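Long-range contacts in 3',5'-cyclic-nucleotide phosphodiesterase 1 (Saccharomyces cerevisiae, PDB 4OJV), which belongs to the class-II cyclic-nucleotide phosphodiesterases and carries two zinc ions in a metallo-hydrolase fold: residues C282-K287 against L295-L300; V278-P283 against L338-E343. One frame throughout, in Å; residues are numbered along the deposited sequence.

In the fold
Both contacts start from the chain that leaves strand 273-279, and they share Cys282 and Pro283. The centres of contact 1 and contact 2 lie about 7 Å apart. Contact 1 ties this loop to the start of helix 297-311, and contact 2 ties it to helix 336-350. Contact 1 reaches the surface at Leu284 and mixes one weak backbone hydrogen bond with apolar packing. Contact 2 sits nearer the zinc ions and has no hydrogen bond between its segments; its isoleucine and proline meet through apolar atoms. Hydrogen bonds link the two contacts: Leu284 N to Glu343 OE1, and Leu295 N to Glu279 OE2. Each contact is partly buried.

Contact 1 (C282-K287 against L295-L300); sequences CPLSSK and LSPIYL
Cys282 and Leu295 meet through the backbone: Cys282 N gives a weak hydrogen bond to Leu295 O at 3.3 Å, with an N-H...O angle of 156°. The next carbonyl, Cys282 O, is buried here and has no hydrogen-bond donor in the model. Across the contact it faces carbon atoms. Ser296 CA approaches Cys282 O at 3.3 Å in a CA-H...O contact, and Pro297 CD lies 3.1 Å from Cys282 O.

Further along, Leu284 packs over the first turn of the helix. Its side chain crosses that of Ile298 at about a right angle. Leu284 CD2 is the touching branch, 3.9 Å from both Ile298 CB and Pro297 CD. The same methyl comes within 3.6 Å of Ile298 N. Leu284 CG stands beside its own backbone N (chi1 -71°), and from there it also meets the Pro297 ring.

The segment 295-300 contains the start of helix 297-311, with Ser296 as N-cap and Pro297 as the first helical residue. In this metallo-hydrolase fold the helix start packs on the loop that follows strand 273-279.

Each segment has a backbone N-H bonded outside the contact. Leu284 N is hydrogen-bonded to Glu343 OE1 of helix 336-350, and Leu295 N to Glu279 OE2. At the far end of the loop, Lys287 NZ forms a salt bridge with Glu146 of the second subunit.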
loop_
_atom_site.group_PDB
_atom_site.type_symbol
_atom_site.label_atom_id
_atom_site.label_comp_id
_atom_site.label_asym_id
_atom_site.label_seq_id
_atom_site.Cartn_x
_atom_site.Cartn_y
_atom_site.Cartn_z
ATOM N N CYS A 282 -0.983 17.770 -10.037
ATOM C CA CYS A 282 0.230 18.322 -10.625
ATOM C C CYS A 282 0.264 19.838 -10.531
ATOM O O CYS A 282 -0.794 20.487 -10.566
ATOM C CB CYS A 282 0.299 17.967 -12.103
ATOM S SG CYS A 282 0.251 16.208 -12.452
ATOM N N PRO A 283 1.479 20.421 -10.440
ATOM C CA PRO A 283 1.635 21.871 -10.552
ATOM C C PRO A 283 1.490 22.318 -12.004
ATOM O O PRO A 283 1.351 21.487 -12.910
ATOM C CB PRO A 283 3.069 22.099 -10.075
ATOM C CG PRO A 283 3.782 20.845 -10.448
ATOM C CD PRO A 283 2.775 19.741 -10.249
ATOM N N LEU A 284 1.554 23.629 -12.223
ATOM C CA LEU A 284 1.447 24.178 -13.576
ATOM C C LEU A 284 2.534 23.692 -14.534
ATOM O O LEU A 284 2.277 23.572 -15.736
ATOM C CB LEU A 284 1.432 25.705 -13.540
ATOM C CG LEU A 284 0.166 26.361 -12.981
ATOM C CD1 LEU A 284 0.405 27.847 -12.763
ATOM C CD2 LEU A 284 -1.035 26.131 -13.891
ATOM N N SER A 285 3.731 23.409 -14.011
ATOM C CA SER A 285 4.843 22.946 -14.854
ATOM C C SER A 285 4.434 21.682 -15.612
ATOM O O SER A 285 4.122 20.656 -15.003
ATOM C CB SER A 285 6.116 22.728 -14.028
ATOM O OG SER A 285 5.927 21.742 -13.028
ATOM N N SER A 286 4.442 21.786 -16.943
ATOM C CA SER A 286 3.802 20.819 -17.857
ATOM C C SER A 286 3.821 19.340 -17.438
ATOM O O SER A 286 2.961 18.904 -16.670
ATOM C CB SER A 286 4.344 20.990 -19.285
ATOM O OG SER A 286 3.900 22.208 -19.859
ATOM N N LYS A 287 4.796 18.586 -17.953
ATOM C CA LYS A 287 4.896 17.130 -17.759
ATOM C C LYS A 287 3.587 16.386 -18.084
ATOM O O LYS A 287 2.877 15.950 -17.174
ATOM C CB LYS A 287 5.395 16.790 -16.345
ATOM C CG LYS A 287 6.883 17.016 -16.134
ATOM C CD LYS A 287 7.335 16.490 -14.781
ATOM C CE LYS A 287 8.848 16.555 -14.641
ATOM N NZ LYS A 287 9.318 15.935 -13.371
ATOM N N LEU A 295 -5.936 16.896 -12.726
ATOM C CA LEU A 295 -5.969 18.352 -12.751
ATOM C C LEU A 295 -4.621 18.978 -12.434
ATOM O O LEU A 295 -3.801 18.404 -11.709
ATOM C CB LEU A 295 -7.016 18.882 -11.762
ATOM C CG LEU A 295 -8.477 18.466 -11.963
ATOM C CD1 LEU A 295 -9.345 19.044 -10.856
ATOM C CD2 LEU A 295 -9.018 18.888 -13.322
ATOM N N SER A 296 -4.409 20.165 -13.000
ATOM C CA SER A 296 -3.359 21.083 -12.581
ATOM C C SER A 296 -4.061 22.356 -12.095
ATOM O O SER A 296 -5.285 22.458 -12.204
ATOM C CB SER A 296 -2.432 21.399 -13.747
ATOM O OG SER A 296 -3.049 22.348 -14.595
ATOM N N PRO A 297 -3.306 23.333 -11.551
ATOM C CA PRO A 297 -4.010 24.462 -10.945
ATOM C C PRO A 297 -4.912 25.266 -11.880
ATOM O O PRO A 297 -5.967 25.726 -11.446
ATOM C CB PRO A 297 -2.871 25.320 -10.377
ATOM C CG PRO A 297 -1.828 24.308 -10.036
ATOM C CD PRO A 297 -1.872 23.366 -11.208
ATOM N N ILE A 298 -4.533 25.400 -13.148
ATOM C CA ILE A 298 -5.369 26.133 -14.093
ATOM C C ILE A 298 -6.684 25.392 -14.344
ATOM O O ILE A 298 -7.744 26.006 -14.386
ATOM C CB ILE A 298 -4.622 26.477 -15.411
ATOM C CG1 ILE A 298 -5.498 27.334 -16.337
ATOM C CG2 ILE A 298 -4.124 25.223 -16.121
ATOM C CD1 ILE A 298 -5.931 28.652 -15.729
ATOM N N TYR A 299 -6.625 24.068 -14.466
ATOM C CA TYR A 299 -7.834 23.295 -14.705
ATOM C C TYR A 299 -8.749 23.260 -13.479
ATOM O O TYR A 299 -9.975 23.378 -13.605
ATOM C CB TYR A 299 -7.506 21.890 -15.206
ATOM C CG TYR A 299 -6.784 21.910 -16.536
ATOM C CD1 TYR A 299 -7.460 22.239 -17.714
ATOM C CD2 TYR A 299 -5.425 21.617 -16.616
ATOM C CE1 TYR A 299 -6.797 22.266 -18.934
ATOM C CE2 TYR A 299 -4.752 21.641 -17.830
ATOM C CZ TYR A 299 -5.442 21.965 -18.981
ATOM O OH TYR A 299 -4.773 21.986 -20.182
ATOM N N LEU A 300 -8.166 23.131 -12.288
ATOM C CA LEU A 300 -8.977 23.155 -11.081
ATOM C C LEU A 300 -9.632 24.539 -10.903
ATOM O O LEU A 300 -10.823 24.635 -10.614
ATOM C CB LEU A 300 -8.168 22.762 -9.842
ATOM C CG LEU A 300 -8.934 22.855 -8.508
ATOM C CD1 LEU A 300 -10.244 22.072 -8.518
ATOM C CD2 LEU A 300 -8.078 22.391 -7.342
#

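Contact 2 (V278-P283 against L338-E343); sequences VECSCP and LTILEE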
loop_
_atom_site.group_PDB
_atom_site.type_symbol
_atom_site.label_atom_id
_atom_site.label_comp_id
_atom_site.label_asym_id
_atom_site.label_seq_id
_atom_site.Cartn_x
_atom_site.Cartn_y
_atom_site.Cartn_z
ATOM N N VAL A 278 -10.905 17.806 -3.384
ATOM C CA VAL A 278 -10.740 17.613 -4.815
ATOM C C VAL A 278 -9.258 17.624 -5.162
ATOM O O VAL A 278 -8.472 18.359 -4.556
ATOM C CB VAL A 278 -11.524 18.684 -5.626
ATOM C CG1 VAL A 278 -11.056 20.089 -5.292
ATOM C CG2 VAL A 278 -11.436 18.421 -7.125
ATOM N N GLU A 279 -8.878 16.838 -6.159
ATOM C CA GLU A 279 -7.472 16.729 -6.492
ATOM C C GLU A 279 -6.881 17.967 -7.153
ATOM O O GLU A 279 -7.572 18.726 -7.853
ATOM C CB GLU A 279 -7.210 15.530 -7.399
ATOM C CG GLU A 279 -7.757 15.643 -8.820
ATOM C CD GLU A 279 -6.855 14.925 -9.806
ATOM O OE1 GLU A 279 -7.212 13.811 -10.235
ATOM O OE2 GLU A 279 -5.776 15.477 -10.127
ATOM N N CYS A 280 -5.575 18.121 -6.960
ATOM C CA CYS A 280 -4.754 18.842 -7.916
ATOM C C CYS A 280 -3.445 18.072 -7.971
ATOM O O CYS A 280 -2.506 18.357 -7.227
ATOM C CB CYS A 280 -4.560 20.304 -7.518
ATOM S SG CYS A 280 -3.893 21.292 -8.870
ATOM N N SER A 281 -3.392 17.060 -8.833
ATOM C CA SER A 281 -2.274 16.131 -8.807
ATOM C C SER A 281 -0.945 16.782 -9.143
ATOM O O SER A 281 0.094 16.370 -8.624
ATOM C CB SER A 281 -2.507 14.976 -9.777
ATOM O OG SER A 281 -3.545 14.117 -9.353
ATOM N N CYS A 282 -0.983 17.770 -10.037
ATOM C CA CYS A 282 0.230 18.322 -10.625
ATOM C C CYS A 282 0.264 19.838 -10.531
ATOM O O CYS A 282 -0.794 20.487 -10.566
ATOM C CB CYS A 282 0.299 17.967 -12.103
ATOM S SG CYS A 282 0.251 16.208 -12.452
ATOM N N PRO A 283 1.479 20.421 -10.440
ATOM C CA PRO A 283 1.635 21.871 -10.552
ATOM C C PRO A 283 1.490 22.318 -12.004
ATOM O O PRO A 283 1.351 21.487 -12.910
ATOM C CB PRO A 283 3.069 22.099 -10.075
ATOM C CG PRO A 283 3.782 20.845 -10.448
ATOM C CD PRO A 283 2.775 19.741 -10.249
ATOM N N LEU A 338 3.238 22.709 -1.846
ATOM C CA LEU A 338 3.445 24.138 -1.613
ATOM C C LEU A 338 3.342 24.911 -2.924
ATOM O O LEU A 338 2.698 25.959 -2.980
ATOM C CB LEU A 338 4.782 24.385 -0.909
ATOM C CG LEU A 338 4.922 23.763 0.488
ATOM C CD1 LEU A 338 6.322 23.960 1.055
ATOM C CD2 LEU A 338 3.863 24.302 1.440
ATOM N N THR A 339 3.968 24.391 -3.981
ATOM C CA THR A 339 3.877 25.010 -5.302
ATOM C C THR A 339 2.422 25.134 -5.749
ATOM O O THR A 339 1.962 26.204 -6.161
ATOM C CB THR A 339 4.683 24.199 -6.324
ATOM O OG1 THR A 339 6.044 24.130 -5.891
ATOM C CG2 THR A 339 4.587 24.796 -7.727
ATOM N N ILE A 340 1.691 24.028 -5.654
ATOM C CA ILE A 340 0.285 23.981 -6.056
ATOM C C ILE A 340 -0.576 24.935 -5.228
ATOM O O ILE A 340 -1.421 25.647 -5.776
ATOM C CB ILE A 340 -0.237 22.525 -5.991
ATOM C CG1 ILE A 340 0.305 21.738 -7.188
ATOM C CG2 ILE A 340 -1.756 22.459 -5.913
ATOM C CD1 ILE A 340 0.298 20.232 -7.001
ATOM N N LEU A 341 -0.340 24.970 -3.919
ATOM C CA LEU A 341 -1.112 25.862 -3.056
ATOM C C LEU A 341 -0.918 27.323 -3.486
ATOM O O LEU A 341 -1.885 28.083 -3.612
ATOM C CB LEU A 341 -0.741 25.657 -1.588
ATOM C CG LEU A 341 -1.552 26.424 -0.548
ATOM C CD1 LEU A 341 -3.033 26.081 -0.624
ATOM C CD2 LEU A 341 -0.997 26.143 0.839
ATOM N N GLU A 342 0.332 27.703 -3.737
ATOM C CA GLU A 342 0.639 29.069 -4.166
ATOM C C GLU A 342 0.027 29.390 -5.514
ATOM O O GLU A 342 -0.533 30.468 -5.705
ATOM C CB GLU A 342 2.145 29.247 -4.227
ATOM C CG GLU A 342 2.783 29.282 -2.860
ATOM C CD GLU A 342 4.287 29.268 -2.925
ATOM O OE1 GLU A 342 4.835 29.120 -4.039
ATOM O OE2 GLU A 342 4.919 29.405 -1.856
ATOM N N GLU A 343 0.116 28.445 -6.444
ATOM C CA GLU A 343 -0.441 28.614 -7.781
ATOM C C GLU A 343 -1.957 28.734 -7.754
ATOM O O GLU A 343 -2.537 29.592 -8.433
ATOM C CB GLU A 343 0.027 27.490 -8.715
ATOM C CG GLU A 343 1.518 27.586 -9.012
ATOM C CD GLU A 343 2.070 26.435 -9.833
ATOM O OE1 GLU A 343 1.421 25.373 -9.951
ATOM O OE2 GLU A 343 3.182 26.591 -10.375
#
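Ile340 points from helix 336-350 toward the chain at Cys280-Pro283, and its carbons beyond CB (CG1, CG2 and CD1) all touch this chain. The contact joins this helix to the loop that leaves the C-terminal end of strand 273-279, a strand of the seven-stranded mixed sheet of a metallo-hydrolase fold. Strand 321-325 lies next to strand 273-279, and the two run parallel.

Ile340 CG2 is anti to the backbone N and faces Cys280, 3.8 Å from Cys280 SG. Ile340 CG1 stands beside the backbone N (chi1 -75°) and lies 3.6 Å from Pro283 CA. The terminal methyl lies against the backbone: Ile340 CD1 comes to 3.4 Å from Cys280 O and 3.6 Å from Cys282 C. The side chains of Ile340 and Pro283 cross obliquely. On the helix, Thr339 CG2 touches Pro283 CB at 3.9 Å. Glu343, one turn on from Thr339, extends beyond CG and brings OE1 to Pro283 CA and CB. OE1 is the atom that also accepts Leu284 N.

Cys280 also packs on Pro297 and Leu300 of helix 297-311. On the metal side, Ser281 OG is hydrogen-bonded to His326 ND1, a second-shell bond to a zinc ligand. Glu279 OE2 accepts both Ser281 OG, at 2.7 Å, and Ser281 N, at 3.1 Å. Both donors reach it from the same face of the carboxylate, the hydroxyl 54° out of the plane and the amide 26°.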